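L-methionine gamma-lyase (Fusobacterium nucleatum subsp. nucleatum, PDB 6LXU) is a pyridoxal-phosphate-dependent enzyme of the Cys/Met metabolism family, a branch of the aminotransferase-like PLP enzymes, assembled here from four chains. Local coordinates at residues G91-T96 with G115-L120; S95-V100 with T151-L156; V107-T112 with A119-G124; E141-A146 with E170-I175; E157-A160 with K165-D168. One frame throughout, in Å; residues are numbered along the deposited sequence.

Contact 1 of 5, residues G91-T96 with G115-L120; sequences GAISST and GCTFAL
I93 meets both T117 and L120, but with different parts of its branched side chain. Its long arm ends at CD1, which lies 3.6 Å from T117 OG1, the isoleucine running perpendicular to the threonine. CG1 sits anti to the carbonyl carbon (chi1 -69°), which carries the arm to T117 and leaves the short branch CG2 to face L120. There the two side chains pass in opposite senses, with I93 CG2 4.1 Å from L120 CD2. The same leucine methyl also touches S94, at 4.1 Å from CB.

Helices 89-100 and 115-125 lie over the same face of the mixed seven-stranded sheet of this PLP-enzyme fold. Their segment axes diverge by only 23° and come no closer than 11.1 Å, with these buried side chains between them. Y155 of strand 151-157 lies beneath, touching both I93 and T117, while M243 of the second subunit packs on S94 and L120. The hydroxyl of S94 turns back to its own helix and bonds M90 O.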
# COMPACT_ATOMS: atom_id res chain seq x y z
N GLY A 91 -21.60 4.92 0.67
CA GLY A 91 -21.18 6.18 0.08
C GLY A 91 -21.75 6.41 -1.32
O GLY A 91 -22.14 7.53 -1.65
N ALA A 92 -21.76 5.37 -2.15
CA ALA A 92 -22.36 5.45 -3.47
C ALA A 92 -23.86 5.73 -3.38
O ALA A 92 -24.38 6.61 -4.08
CB ALA A 92 -22.10 4.17 -4.24
N ILE A 93 -24.54 4.98 -2.52
CA ILE A 93 -26.00 5.10 -2.36
C ILE A 93 -26.39 6.47 -1.80
O ILE A 93 -27.23 7.18 -2.39
CB ILE A 93 -26.52 3.96 -1.48
CG1 ILE A 93 -26.41 2.62 -2.24
CG2 ILE A 93 -27.97 4.18 -1.03
CD1 ILE A 93 -26.42 1.41 -1.32
N SER A 94 -25.76 6.87 -0.70
CA SER A 94 -26.09 8.15 -0.07
C SER A 94 -25.71 9.33 -0.95
O SER A 94 -26.48 10.29 -1.08
CB SER A 94 -25.47 8.27 1.33
OG SER A 94 -24.06 8.24 1.29
N SER A 95 -24.53 9.30 -1.57
CA SER A 95 -24.14 10.41 -2.43
C SER A 95 -25.16 10.62 -3.54
O SER A 95 -25.50 11.75 -3.88
CB SER A 95 -22.79 10.18 -3.08
OG SER A 95 -21.72 10.13 -2.13
N THR A 96 -25.64 9.52 -4.10
CA THR A 96 -26.66 9.57 -5.15
C THR A 96 -27.96 10.17 -4.61
O THR A 96 -28.51 11.11 -5.21
CB THR A 96 -26.90 8.17 -5.73
OG1 THR A 96 -25.69 7.71 -6.35
CG2 THR A 96 -28.00 8.20 -6.78
N GLY A 115 -29.94 -3.80 4.72
CA GLY A 115 -30.33 -3.22 5.99
C GLY A 115 -29.92 -1.77 6.20
O GLY A 115 -30.71 -0.96 6.67
N CYS A 116 -28.69 -1.42 5.83
CA CYS A 116 -28.26 -0.04 6.04
C CYS A 116 -28.98 0.91 5.11
O CYS A 116 -29.20 2.07 5.45
CB CYS A 116 -26.75 0.10 5.90
SG CYS A 116 -25.81 -0.88 7.08
N THR A 117 -29.32 0.44 3.90
CA THR A 117 -30.13 1.26 3.00
C THR A 117 -31.53 1.47 3.57
O THR A 117 -32.05 2.57 3.52
CB THR A 117 -30.22 0.64 1.60
OG1 THR A 117 -28.88 0.35 1.15
CG2 THR A 117 -30.90 1.61 0.63
N PHE A 118 -32.12 0.40 4.10
CA PHE A 118 -33.41 0.53 4.76
C PHE A 118 -33.35 1.58 5.87
O PHE A 118 -34.24 2.42 5.98
CB PHE A 118 -33.91 -0.80 5.32
CG PHE A 118 -35.26 -0.69 5.94
CD1 PHE A 118 -36.41 -0.75 5.16
CD2 PHE A 118 -35.39 -0.43 7.30
CE1 PHE A 118 -37.67 -0.60 5.74
CE2 PHE A 118 -36.64 -0.27 7.88
CZ PHE A 118 -37.77 -0.36 7.09
N ALA A 119 -32.30 1.55 6.67
CA ALA A 119 -32.14 2.51 7.75
C ALA A 119 -31.99 3.94 7.23
O ALA A 119 -32.60 4.87 7.76
CB ALA A 119 -30.96 2.14 8.63
N LEU A 120 -31.19 4.12 6.18
CA LEU A 120 -31.05 5.42 5.53
C LEU A 120 -32.41 5.93 5.04
O LEU A 120 -32.75 7.09 5.25
CB LEU A 120 -30.07 5.33 4.36
CG LEU A 120 -29.95 6.56 3.47
CD1 LEU A 120 -29.54 7.79 4.27
CD2 LEU A 120 -28.95 6.29 2.36

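Contact 2 of 5, residues S95-V100 with T151-L156; sequences STLWTV and TRVVYL
R152 reaches V100 through its NE, which donates to V100 O at 2.9 Å along a nearly straight path (N-H...O 168°). The acceptor lies in the plane of the guanidinium, at its edge. A bend at chi2 (56°) folds the arginine chain round this carbonyl, bringing R152 CG to 3.4 Å from V100 O. V100 stands at the end of helix 89-100, and the positive charge probably suits the carbonyl end of that helix. A water accepts from R152 NH2 at 2.9 Å and also gives V100 O a weak, long bond. On the other arm, R152 NH1 donates to N181 O.

Beside the polar pair, V153 is set square to V100, CG2 to CG2 at 3.8 Å, and L97 CD2 rests 4.3 Å from V153 CG1. The helix segment runs nearly antiparallel to strand 151-157, a central strand of the parallel part of the large sheet, as in the alpha/beta layers of this enzyme family. R152 departs from the extended conformation (psi -29°), which is probably why it and V153 both point to the helix. Backbone bonds to H106 and L183 hold R152 between the neighbouring strands. Farther out, W98 turns to the second subunit, stacking on that chain's own W98 and donating through NE1 to its M243 O.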
# COMPACT_ATOMS: atom_id res chain seq x y z
N SER A 95 -24.53 9.30 -1.57
CA SER A 95 -24.14 10.41 -2.43
C SER A 95 -25.16 10.62 -3.54
O SER A 95 -25.50 11.75 -3.88
CB SER A 95 -22.79 10.18 -3.08
OG SER A 95 -21.72 10.13 -2.13
N THR A 96 -25.64 9.52 -4.10
CA THR A 96 -26.66 9.57 -5.15
C THR A 96 -27.96 10.17 -4.61
O THR A 96 -28.51 11.11 -5.21
CB THR A 96 -26.90 8.17 -5.73
OG1 THR A 96 -25.69 7.71 -6.35
CG2 THR A 96 -28.00 8.20 -6.78
N LEU A 97 -28.45 9.66 -3.50
CA LEU A 97 -29.73 10.11 -2.97
C LEU A 97 -29.71 11.56 -2.52
O LEU A 97 -30.66 12.32 -2.79
CB LEU A 97 -30.20 9.18 -1.85
CG LEU A 97 -30.55 7.76 -2.32
CD1 LEU A 97 -30.79 6.85 -1.14
CD2 LEU A 97 -31.76 7.74 -3.24
N TRP A 98 -28.63 11.99 -1.86
CA TRP A 98 -28.54 13.40 -1.45
C TRP A 98 -28.47 14.35 -2.63
O TRP A 98 -28.85 15.53 -2.50
CB TRP A 98 -27.33 13.66 -0.54
CG TRP A 98 -27.35 13.00 0.81
CD1 TRP A 98 -26.35 12.26 1.34
CD2 TRP A 98 -28.41 13.02 1.79
NE1 TRP A 98 -26.69 11.83 2.59
CE2 TRP A 98 -27.96 12.26 2.89
CE3 TRP A 98 -29.70 13.58 1.84
CZ2 TRP A 98 -28.75 12.04 4.03
CZ3 TRP A 98 -30.51 13.36 2.99
CH2 TRP A 98 -30.02 12.60 4.07
N THR A 99 -27.94 13.88 -3.76
CA THR A 99 -27.87 14.70 -4.96
C THR A 99 -29.25 14.92 -5.58
O THR A 99 -29.61 16.05 -5.94
CB THR A 99 -26.92 14.06 -6.00
OG1 THR A 99 -25.61 13.99 -5.42
CG2 THR A 99 -26.85 14.89 -7.28
N VAL A 100 -30.01 13.84 -5.73
CA VAL A 100 -31.23 13.89 -6.55
C VAL A 100 -32.50 14.19 -5.77
O VAL A 100 -33.53 14.53 -6.41
CB VAL A 100 -31.42 12.60 -7.40
CG1 VAL A 100 -30.19 12.36 -8.27
CG2 VAL A 100 -31.76 11.39 -6.56
N THR A 151 -43.05 11.76 -6.54
CA THR A 151 -42.12 10.62 -6.50
C THR A 151 -40.91 10.95 -7.34
O THR A 151 -40.99 11.11 -8.55
CB THR A 151 -42.77 9.32 -6.96
OG1 THR A 151 -43.93 9.10 -6.17
CG2 THR A 151 -41.80 8.13 -6.81
N ARG A 152 -39.76 11.08 -6.67
CA ARG A 152 -38.51 11.42 -7.35
C ARG A 152 -37.63 10.19 -7.61
O ARG A 152 -36.84 10.20 -8.54
CB ARG A 152 -37.76 12.45 -6.51
CG ARG A 152 -36.40 12.88 -7.01
CD ARG A 152 -36.41 13.43 -8.43
NE ARG A 152 -35.13 14.01 -8.79
CZ ARG A 152 -34.69 14.21 -10.03
NH1 ARG A 152 -35.44 13.85 -11.08
NH2 ARG A 152 -33.51 14.77 -10.24
N VAL A 153 -37.75 9.17 -6.76
CA VAL A 153 -36.93 7.97 -6.87
C VAL A 153 -37.78 6.74 -6.65
O VAL A 153 -38.58 6.66 -5.71
CB VAL A 153 -35.78 7.97 -5.82
CG1 VAL A 153 -35.11 6.60 -5.70
CG2 VAL A 153 -34.76 9.04 -6.15
N VAL A 154 -37.58 5.76 -7.53
CA VAL A 154 -37.98 4.38 -7.29
C VAL A 154 -36.67 3.61 -7.11
O VAL A 154 -35.85 3.60 -8.03
CB VAL A 154 -38.86 3.82 -8.42
CG1 VAL A 154 -39.07 2.33 -8.28
CG2 VAL A 154 -40.20 4.55 -8.44
N TYR A 155 -36.46 3.04 -5.93
CA TYR A 155 -35.19 2.41 -5.57
C TYR A 155 -35.41 0.92 -5.44
O TYR A 155 -36.29 0.49 -4.70
CB TYR A 155 -34.68 3.00 -4.25
CG TYR A 155 -33.31 2.51 -3.87
CD1 TYR A 155 -33.14 1.29 -3.27
CD2 TYR A 155 -32.17 3.27 -4.14
CE1 TYR A 155 -31.87 0.80 -2.94
CE2 TYR A 155 -30.90 2.82 -3.79
CZ TYR A 155 -30.76 1.58 -3.20
OH TYR A 155 -29.48 1.15 -2.86
N LEU A 156 -34.62 0.14 -6.19
CA LEU A 156 -34.84 -1.31 -6.31
C LEU A 156 -33.57 -2.09 -6.05
O LEU A 156 -32.45 -1.59 -6.24
CB LEU A 156 -35.35 -1.66 -7.71
CG LEU A 156 -36.57 -0.87 -8.18
CD1 LEU A 156 -36.82 -1.11 -9.66
CD2 LEU A 156 -37.80 -1.22 -7.36
O HOH W 1 -31.90 16.60 -8.69

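Contact 3 of 5, residues V107-T112 with A119-G124; sequences VVTDKT and ALMNHG
In the beta-alpha-beta unit formed by strand 106-110, helix 115-125 and strand 131-135, M121 is the residue through which the helix settles on V107 and T109 of the first strand. Two conformers of M121 are deposited, and the distances here belong to one of them. In it the thioether lies crosswise over V107: SD is 4.0 Å and CE 4.1 Å from V107 CG1. The bend at chi2 (-71°) brings SD and CE to V107 while CG stays by T109, 4.4 Å from T109 CG2. V107 and T109, two residues apart, offer methyl groups on the same face of the strand, so that M121 spans both. The hydroxyl of T109 is engaged elsewhere, with Y155 O of the adjoining strand.

M121 also touches F134, Y155 and L97, part of the apolar layer between sheet and helices. It lies within a wider, pi-type turn (120-124), where H123 N keeps a bond of 2.9 Å to A119 O while G124 N makes weaker ones to A119 O and L120 O.

Farther along the segment, D110 OD2 is engaged outside it, T137 OG1 being one partner, and the other oxygen, OD1, organises the chain's course in an Asx turn. T112 N donates to D110 OD1 at 2.7 Å on the anti lone pair. In the conformer of T112 described here, T112 OG1 also donates to D110 OD1, at 2.8 Å and from well above the carboxylate plane (72° out of it).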
# COMPACT_ATOMS: atom_id res chain seq x y z
N VAL A 107 -40.20 8.86 -2.25
CA VAL A 107 -39.45 7.68 -2.68
C VAL A 107 -40.36 6.47 -2.54
O VAL A 107 -41.03 6.31 -1.52
CB VAL A 107 -38.19 7.46 -1.81
CG1 VAL A 107 -37.48 6.16 -2.18
CG2 VAL A 107 -37.26 8.66 -1.92
N VAL A 108 -40.39 5.63 -3.58
CA VAL A 108 -41.00 4.31 -3.52
C VAL A 108 -39.90 3.27 -3.52
O VAL A 108 -39.03 3.29 -4.40
CB VAL A 108 -41.95 4.05 -4.70
CG1 VAL A 108 -42.50 2.63 -4.68
CG2 VAL A 108 -43.09 5.06 -4.71
N THR A 109 -39.94 2.36 -2.57
CA THR A 109 -38.93 1.31 -2.49
C THR A 109 -39.52 0.07 -1.82
O THR A 109 -40.73 -0.00 -1.56
CB THR A 109 -37.63 1.83 -1.83
OG1 THR A 109 -36.58 0.87 -2.05
CG2 THR A 109 -37.80 2.06 -0.34
N ASP A 110 -38.68 -0.93 -1.58
CA ASP A 110 -39.11 -2.21 -1.03
C ASP A 110 -38.76 -2.28 0.44
O ASP A 110 -37.82 -1.64 0.89
CB ASP A 110 -38.44 -3.34 -1.81
CG ASP A 110 -39.22 -4.65 -1.74
OD1 ASP A 110 -39.20 -5.29 -0.66
OD2 ASP A 110 -39.83 -5.03 -2.75
N LYS A 111 -39.52 -3.03 1.23
CA LYS A 111 -39.05 -3.37 2.60
C LYS A 111 -37.83 -4.32 2.62
O LYS A 111 -37.03 -4.30 3.57
CB LYS A 111 -40.19 -3.88 3.50
CG LYS A 111 -40.97 -5.10 3.02
CD LYS A 111 -42.28 -5.26 3.78
CE LYS A 111 -43.37 -4.28 3.33
NZ LYS A 111 -43.99 -4.67 2.02
N THR A 112 -37.72 -5.17 1.60
CA THR A 112 -36.54 -6.02 1.43
C THR A 112 -35.47 -5.27 0.67
O THR A 112 -35.33 -5.38 -0.57
CB THR A 112 -36.82 -7.31 0.66
OG1 THR A 112 -36.94 -7.01 -0.73
CG2 THR A 112 -38.07 -8.02 1.20
N ALA A 119 -32.30 1.55 6.67
CA ALA A 119 -32.14 2.51 7.75
C ALA A 119 -31.99 3.94 7.23
O ALA A 119 -32.60 4.87 7.76
CB ALA A 119 -30.96 2.14 8.63
N LEU A 120 -31.19 4.12 6.18
CA LEU A 120 -31.05 5.42 5.53
C LEU A 120 -32.41 5.93 5.04
O LEU A 120 -32.75 7.09 5.25
CB LEU A 120 -30.07 5.33 4.36
CG LEU A 120 -29.95 6.56 3.47
CD1 LEU A 120 -29.54 7.79 4.27
CD2 LEU A 120 -28.95 6.29 2.36
N MET A 121 -33.18 5.04 4.41
CA MET A 121 -34.51 5.41 3.89
C MET A 121 -35.49 5.73 5.02
O MET A 121 -36.14 6.78 5.01
CB MET A 121 -35.10 4.28 3.04
CG MET A 121 -34.38 4.00 1.73
SD MET A 121 -34.59 5.27 0.48
CE MET A 121 -33.95 4.39 -0.93
N ASN A 122 -35.60 4.82 5.97
CA ASN A 122 -36.65 4.88 6.98
C ASN A 122 -36.38 5.89 8.09
O ASN A 122 -37.33 6.51 8.60
CB ASN A 122 -36.82 3.49 7.59
CG ASN A 122 -38.07 3.37 8.43
OD1 ASN A 122 -39.14 3.78 8.03
ND2 ASN A 122 -37.92 2.76 9.60
N HIS A 123 -35.11 6.04 8.48
CA HIS A 123 -34.73 6.90 9.60
C HIS A 123 -33.91 8.13 9.24
O HIS A 123 -33.89 9.09 10.02
CB HIS A 123 -33.97 6.09 10.66
CG HIS A 123 -34.84 5.09 11.36
ND1 HIS A 123 -34.54 3.75 11.41
CD2 HIS A 123 -36.01 5.25 12.01
CE1 HIS A 123 -35.49 3.12 12.09
NE2 HIS A 123 -36.39 4.01 12.47
N GLY A 124 -33.20 8.11 8.11
CA GLY A 124 -32.32 9.21 7.71
C GLY A 124 -33.02 10.20 6.82
O GLY A 124 -33.19 11.36 7.20

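Contact 4 of 5, residues E141-A146 with E170-I175; sequences EEVKNA and EALSKI
Helices 140-146 and 169-176 run almost parallel, their segment axes 21° apart and 10.1 Å at closest approach, and the backbones draw nearest at K144 and I175, whose CA atoms are 6.2 Å apart. Both belong to the helical layer on the face of the large alpha/beta sheet opposite to that covered by helices 89-100 and 115-125. V143 and L172 meet with their side chains nearly perpendicular, and L172 CD2 comes within 3.6 Å of V143 CG2. The other methyl, V143 CG1, stands 4.0 Å from I175 CG2, so one valine serves two residues a helical turn apart. V135 of strand 131-135 lies against V143 from the sheet side, and L140 adds to the apolar patch around L172 and I175.

K144 covers the outer side of I175. Its aliphatic chain lies athwart the isoleucine, with K144 CG 3.8 Å from I175 CG2 and K144 CE 3.9 Å from I175 CD1. Extended beyond CG, the lysine carries its charge past this apolar neighbour to a carboxylate one turn back in its own helix. There K144 NZ bonds E141 OE2 at 2.9 Å in a salt bridge, approaching on the syn side but 34° out of the carboxylate plane.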
# COMPACT_ATOMS: atom_id res chain seq x y z
N GLU A 141 -48.83 -3.85 -9.28
CA GLU A 141 -49.96 -3.00 -8.91
C GLU A 141 -49.69 -2.18 -7.65
O GLU A 141 -50.06 -1.01 -7.62
CB GLU A 141 -51.24 -3.84 -8.76
CG GLU A 141 -51.75 -4.44 -10.06
CD GLU A 141 -52.10 -3.39 -11.10
OE1 GLU A 141 -52.73 -2.37 -10.74
OE2 GLU A 141 -51.74 -3.57 -12.28
N GLU A 142 -49.06 -2.78 -6.64
CA GLU A 142 -48.64 -2.02 -5.44
C GLU A 142 -47.74 -0.84 -5.80
O GLU A 142 -47.88 0.25 -5.25
CB GLU A 142 -47.89 -2.90 -4.44
CG GLU A 142 -48.77 -3.77 -3.56
CD GLU A 142 -48.00 -4.46 -2.45
OE1 GLU A 142 -47.20 -3.80 -1.74
OE2 GLU A 142 -48.20 -5.68 -2.27
N VAL A 143 -46.82 -1.05 -6.74
CA VAL A 143 -45.89 -0.01 -7.13
C VAL A 143 -46.63 1.08 -7.89
O VAL A 143 -46.46 2.26 -7.60
CB VAL A 143 -44.70 -0.56 -7.94
CG1 VAL A 143 -43.77 0.56 -8.36
CG2 VAL A 143 -43.94 -1.58 -7.09
N LYS A 144 -47.48 0.69 -8.85
CA LYS A 144 -48.31 1.66 -9.58
C LYS A 144 -49.12 2.52 -8.61
O LYS A 144 -49.18 3.74 -8.77
CB LYS A 144 -49.30 0.94 -10.50
CG LYS A 144 -48.68 0.24 -11.70
CD LYS A 144 -49.75 -0.57 -12.42
CE LYS A 144 -49.15 -1.57 -13.38
NZ LYS A 144 -50.19 -2.18 -14.26
N ASN A 145 -49.73 1.88 -7.63
CA ASN A 145 -50.59 2.57 -6.66
C ASN A 145 -49.82 3.51 -5.72
O ASN A 145 -50.39 4.47 -5.23
CB ASN A 145 -51.40 1.56 -5.82
CG ASN A 145 -52.46 0.83 -6.64
OD1 ASN A 145 -52.84 1.26 -7.73
ND2 ASN A 145 -52.93 -0.29 -6.10
N ALA A 146 -48.53 3.23 -5.48
CA ALA A 146 -47.68 4.07 -4.62
C ALA A 146 -47.13 5.31 -5.32
O ALA A 146 -46.68 6.24 -4.64
CB ALA A 146 -46.53 3.25 -4.06
N GLU A 170 -37.15 -4.14 -15.68
CA GLU A 170 -37.71 -3.48 -16.86
C GLU A 170 -39.15 -3.03 -16.63
O GLU A 170 -39.53 -1.90 -16.95
CB GLU A 170 -37.62 -4.39 -18.07
CG GLU A 170 -38.13 -3.71 -19.34
CD GLU A 170 -38.11 -4.56 -20.57
OE1 GLU A 170 -37.53 -5.67 -20.58
OE2 GLU A 170 -38.73 -4.09 -21.58
N ALA A 171 -39.95 -3.91 -16.06
CA ALA A 171 -41.36 -3.61 -15.81
C ALA A 171 -41.53 -2.50 -14.79
O ALA A 171 -42.31 -1.56 -15.00
CB ALA A 171 -42.08 -4.85 -15.35
N LEU A 172 -40.75 -2.56 -13.71
CA LEU A 172 -40.83 -1.52 -12.68
C LEU A 172 -40.36 -0.18 -13.20
O LEU A 172 -40.91 0.86 -12.83
CB LEU A 172 -40.01 -1.94 -11.45
CG LEU A 172 -40.64 -3.07 -10.65
CD1 LEU A 172 -39.62 -3.72 -9.72
CD2 LEU A 172 -41.82 -2.55 -9.85
N SER A 173 -39.34 -0.18 -14.06
CA SER A 173 -38.85 1.06 -14.61
C SER A 173 -39.90 1.72 -15.49
O SER A 173 -40.02 2.94 -15.48
CB SER A 173 -37.56 0.86 -15.41
OG SER A 173 -36.50 0.44 -14.54
N LYS A 174 -40.65 0.92 -16.26
CA LYS A 174 -41.76 1.48 -17.06
C LYS A 174 -42.81 2.13 -16.19
O LYS A 174 -43.30 3.21 -16.52
CB LYS A 174 -42.39 0.39 -17.94
CG LYS A 174 -41.49 0.02 -19.09
CD LYS A 174 -42.05 -1.18 -19.81
CE LYS A 174 -41.16 -1.56 -20.97
NZ LYS A 174 -41.64 -2.79 -21.61
N ILE A 175 -43.13 1.50 -15.06
CA ILE A 175 -44.10 2.09 -14.12
C ILE A 175 -43.57 3.39 -13.55
O ILE A 175 -44.27 4.41 -13.53
CB ILE A 175 -44.45 1.10 -12.99
CG1 ILE A 175 -45.21 -0.09 -13.58
CG2 ILE A 175 -45.26 1.77 -11.88
CD1 ILE A 175 -45.28 -1.29 -12.69

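Contact 5 of 5, residues E157-A160 with K165-D168; sequences ETPA and KIVD
With chi1 at -179°, the T158 hydroxyl swings away from its own amide nitrogen and across to V167. V167 N donates to T158 OG1 at 3.2 Å with an N-H...O angle of 160°, a side chain thus standing in for a backbone acceptor. I166, between K165 and V167, bends at chi2 (-61°) and brings CD1 back to P159, 3.8 Å from P159 CG, so that the two side chains lie abreast. A cis peptide joins T158 to P159.

The chain doubles back through the four residues between the segments, and A160 and K165 form a single antiparallel hydrogen-bonded pair at the mouth of that turn. A160 N donates to K165 O at 3.0 Å, and K165 N returns a bond to A160 O at 2.9 Å. P159 CA adds a CA-H...O contact to K165 O at 3.2 Å. A water lies between the two backbones, within hydrogen-bonding distance of K165 O (2.8 Å) and E157 O (2.6 Å), though it may not serve both at once.

The extended side chain of K165 leaves this pairing to form salt bridges with D110 and D136, two carboxylates that would probably stabilise its positive charge. The whole loop follows strand 151-157 and leads into helix 169-176, where D168 is the N-cap and bonds A171 N through OD1. V167 packs on L172 of that helix, while T158 and I166 lie against Q307 of helix 301-307.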
# COMPACT_ATOMS: atom_id res chain seq x y z
N GLU A 157 -33.74 -3.35 -5.69
CA GLU A 157 -32.62 -4.24 -5.39
C GLU A 157 -33.03 -5.65 -5.74
O GLU A 157 -34.05 -6.12 -5.25
CB GLU A 157 -32.29 -4.10 -3.90
CG GLU A 157 -31.01 -4.74 -3.45
CD GLU A 157 -30.74 -4.53 -1.97
OE1 GLU A 157 -31.08 -3.45 -1.37
OE2 GLU A 157 -30.17 -5.46 -1.38
N THR A 158 -32.28 -6.34 -6.61
CA THR A 158 -32.63 -7.70 -7.02
C THR A 158 -31.40 -8.43 -7.53
O THR A 158 -30.66 -7.87 -8.32
CB THR A 158 -33.76 -7.74 -8.10
OG1 THR A 158 -34.06 -9.10 -8.43
CG2 THR A 158 -33.42 -6.95 -9.34
N PRO A 159 -31.16 -9.67 -7.10
CA PRO A 159 -31.81 -10.35 -5.98
C PRO A 159 -31.56 -9.62 -4.67
O PRO A 159 -30.56 -8.91 -4.55
CB PRO A 159 -31.13 -11.73 -5.96
CG PRO A 159 -30.49 -11.88 -7.30
CD PRO A 159 -30.08 -10.49 -7.68
N ALA A 160 -32.46 -9.78 -3.70
CA ALA A 160 -32.35 -9.04 -2.42
C ALA A 160 -32.59 -9.96 -1.23
O ALA A 160 -33.48 -10.82 -1.31
CB ALA A 160 -33.36 -7.91 -2.38
N LYS A 165 -35.13 -12.41 -3.07
CA LYS A 165 -36.29 -11.90 -3.79
C LYS A 165 -35.89 -11.31 -5.13
O LYS A 165 -34.92 -10.55 -5.22
CB LYS A 165 -36.96 -10.83 -2.94
CG LYS A 165 -38.23 -10.22 -3.53
CD LYS A 165 -38.79 -9.16 -2.59
CE LYS A 165 -40.08 -8.56 -3.09
NZ LYS A 165 -40.70 -7.72 -2.04
N ILE A 166 -36.68 -11.64 -6.14
CA ILE A 166 -36.49 -11.16 -7.50
C ILE A 166 -37.60 -10.18 -7.85
O ILE A 166 -38.79 -10.44 -7.57
CB ILE A 166 -36.53 -12.35 -8.50
CG1 ILE A 166 -35.44 -13.39 -8.22
CG2 ILE A 166 -36.45 -11.86 -9.94
CD1 ILE A 166 -34.02 -12.84 -8.31
N VAL A 167 -37.24 -9.06 -8.45
CA VAL A 167 -38.23 -8.09 -8.96
C VAL A 167 -37.84 -7.72 -10.38
O VAL A 167 -36.67 -7.82 -10.77
CB VAL A 167 -38.41 -6.85 -8.05
CG1 VAL A 167 -38.69 -7.28 -6.61
CG2 VAL A 167 -37.22 -5.92 -8.11
N ASP A 168 -38.85 -7.32 -11.17
CA ASP A 168 -38.70 -7.15 -12.61
C ASP A 168 -38.26 -5.73 -12.92
O ASP A 168 -39.08 -4.80 -12.90
CB ASP A 168 -40.03 -7.47 -13.29
CG ASP A 168 -39.92 -7.58 -14.81
OD1 ASP A 168 -39.19 -6.79 -15.42
OD2 ASP A 168 -40.61 -8.46 -15.37
O HOH W 2 -35.83 -7.99 -4.79

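Contacts 1, 2 and 3 form one buried cluster, their centres 9 to 11 Å apart, on a single face of the large sheet. L120 CD2 of contact 1 lies 4.0 Å from L97 CD1 of contact 2, and a probable strand-to-strand bond, V108 N to V153 O at 3.0 Å, ties contact 3 to contact 2. Contact 4 lies across the sheet, its centre about 22 Å from that of contact 1, yet it touches contact 2 where L172 CB comes 3.8 Å from L156 CD1. Contact 5 connects the two sides, reaching contact 3 through its lysine and contact 4 through V167. K212, the lysine that carries the pyridoxal phosphate, belongs to none of the ten segments.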